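Local coordinates for Lin2634 protein (Listeria innocua, PDB 3MZO), which binds calcium ions and is probably a metal-dependent HD-domain phosphohydrolase related to the YfbR-like 5'-deoxynucleotidases, at residues E72-D77 with K102-R107. Numbering follows the deposited sequence.
Sequences ELFIGD and KNFISR
F74 and F104 carry the contact between the loop that follows helix 58-67 and the later turns of helix 87-108. Their ring planes lie 28° apart and are slid past each other, with centroids separated by 5.2 Å, so the aromatic systems hardly overlap. CE2 of F74 makes the closest approach, 3.6 Å from CD2 of F104, and sits equally near CG; the same CE2 lies 3.8 Å from F104 CB, with F74 CZ also close by. F104 has CG anti to its own backbone nitrogen (chi1 173°), which sends the ring out from the helix to meet F74. F74 also packs on M100 and T101, about one turn before F104 on helix 87-108, while Y84 of the second subunit meets the F104 ring edge-to-face. Across the helical turn that holds F104, S106 OG donates to K102 O at 2.9 Å, tilted 33° from the carbonyl plane, and K102 O also accepts the helical bond from S106 N. R118 of helix 114-121 hydrogen-bonds to K102 O through NH1 and to S106 OG through NH2. No hydrogen bond spans the two segments: dispersion and apolar burial, with little ring overlap, join loop to helix.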
loop_
_atom_site.group_PDB
_atom_site.type_symbol
_atom_site.label_atom_id
_atom_site.label_comp_id
_atom_site.label_asym_id
_atom_site.label_seq_id
_atom_site.Cartn_x
_atom_site.Cartn_y
_atom_site.Cartn_z
ATOM N N GLU B 72 19.977 10.793 -1.673
ATOM C CA GLU B 72 18.538 10.905 -1.917
ATOM C C GLU B 72 17.726 10.878 -0.606
ATOM O O GLU B 72 16.529 11.213 -0.589
ATOM C CB GLU B 72 18.060 9.928 -3.004
ATOM C CG GLU B 72 18.377 10.490 -4.414
ATOM C CD GLU B 72 18.154 9.512 -5.568
ATOM O OE1 GLU B 72 17.124 8.811 -5.584
ATOM O OE2 GLU B 72 19.000 9.477 -6.495
ATOM N N LEU B 73 18.399 10.554 0.501
ATOM C CA LEU B 73 17.786 10.630 1.822
ATOM C C LEU B 73 17.293 12.032 2.139
ATOM O O LEU B 73 16.304 12.179 2.863
ATOM C CB LEU B 73 18.781 10.270 2.912
ATOM C CG LEU B 73 18.680 8.962 3.643
ATOM C CD1 LEU B 73 19.848 8.958 4.624
ATOM C CD2 LEU B 73 17.383 8.823 4.373
ATOM N N PHE B 74 17.992 13.045 1.624
ATOM C CA PHE B 74 17.678 14.460 1.940
ATOM C C PHE B 74 17.446 15.395 0.728
ATOM O O PHE B 74 16.904 16.483 0.894
ATOM C CB PHE B 74 18.717 15.064 2.908
ATOM C CG PHE B 74 20.134 14.620 2.670
ATOM C CD1 PHE B 74 20.903 15.196 1.681
ATOM C CD2 PHE B 74 20.709 13.658 3.480
ATOM C CE1 PHE B 74 22.216 14.796 1.485
ATOM C CE2 PHE B 74 22.027 13.241 3.289
ATOM C CZ PHE B 74 22.779 13.805 2.290
ATOM N N ILE B 75 17.829 14.978 -0.476
ATOM C CA ILE B 75 17.502 15.743 -1.671
ATOM C C ILE B 75 17.301 14.815 -2.878
ATOM O O ILE B 75 18.181 14.014 -3.221
ATOM C CB ILE B 75 18.579 16.812 -1.958
ATOM C CG1 ILE B 75 18.230 17.576 -3.251
ATOM C CG2 ILE B 75 19.983 16.159 -1.964
ATOM C CD1 ILE B 75 18.947 18.892 -3.447
ATOM N N GLY B 76 16.116 14.888 -3.485
ATOM C CA GLY B 76 15.790 14.102 -4.677
ATOM C C GLY B 76 16.645 14.430 -5.881
ATOM O O GLY B 76 17.293 15.483 -5.941
ATOM N N ASP B 77 16.625 13.536 -6.857
ATOM C CA ASP B 77 17.466 13.667 -8.043
ATOM C C ASP B 77 16.576 13.456 -9.258
ATOM O O ASP B 77 15.854 12.452 -9.312
ATOM C CB ASP B 77 18.566 12.594 -7.976
ATOM C CG ASP B 77 19.601 12.699 -9.112
ATOM O OD1 ASP B 77 20.150 13.801 -9.334
ATOM O OD2 ASP B 77 19.886 11.662 -9.764
ATOM N N LYS B 102 27.767 17.450 2.706
ATOM C CA LYS B 102 28.838 17.931 3.580
ATOM C C LYS B 102 28.291 18.254 4.998
ATOM O O LYS B 102 28.901 17.889 6.017
ATOM C CB LYS B 102 29.522 19.160 2.946
ATOM C CG LYS B 102 30.608 19.837 3.799
ATOM N N ASN B 103 27.145 18.935 5.048
ATOM C CA ASN B 103 26.520 19.313 6.317
ATOM C C ASN B 103 25.929 18.080 7.015
ATOM O O ASN B 103 25.930 17.986 8.247
ATOM C CB ASN B 103 25.442 20.388 6.088
ATOM C CG ASN B 103 25.979 21.628 5.331
ATOM O OD1 ASN B 103 27.192 21.807 5.190
ATOM N ND2 ASN B 103 25.067 22.467 4.825
ATOM N N PHE B 104 25.403 17.131 6.242
ATOM C CA PHE B 104 24.913 15.888 6.840
ATOM C C PHE B 104 26.061 15.199 7.603
ATOM O O PHE B 104 25.926 14.872 8.780
ATOM C CB PHE B 104 24.319 14.943 5.784
ATOM C CG PHE B 104 23.967 13.584 6.326
ATOM C CD1 PHE B 104 24.929 12.579 6.400
ATOM C CD2 PHE B 104 22.688 13.316 6.779
ATOM C CE1 PHE B 104 24.630 11.330 6.925
ATOM C CE2 PHE B 104 22.371 12.047 7.304
ATOM C CZ PHE B 104 23.351 11.058 7.374
ATOM N N ILE B 105 27.195 15.019 6.927
ATOM C CA ILE B 105 28.367 14.337 7.508
ATOM C C ILE B 105 28.863 15.051 8.763
ATOM O O ILE B 105 29.165 14.401 9.769
ATOM C CB ILE B 105 29.500 14.170 6.449
ATOM C CG1 ILE B 105 29.005 13.238 5.319
ATOM C CG2 ILE B 105 30.786 13.604 7.088
ATOM C CD1 ILE B 105 29.775 13.308 4.034
ATOM N N SER B 106 28.908 16.386 8.711
ATOM C CA SER B 106 29.391 17.184 9.826
ATOM C C SER B 106 28.499 17.047 11.051
ATOM O O SER B 106 28.992 17.064 12.180
ATOM C CB SER B 106 29.506 18.667 9.421
ATOM O OG SER B 106 30.409 18.826 8.339
ATOM N N ARG B 107 27.192 16.915 10.823
ATOM C CA ARG B 107 26.213 16.810 11.916
ATOM C C ARG B 107 26.041 15.415 12.475
ATOM O O ARG B 107 25.930 15.246 13.689
ATOM C CB ARG B 107 24.830 17.279 11.456
ATOM C CG ARG B 107 24.520 18.715 11.758
ATOM C CD ARG B 107 23.147 19.083 11.228
ATOM N NE ARG B 107 22.819 20.483 11.494
#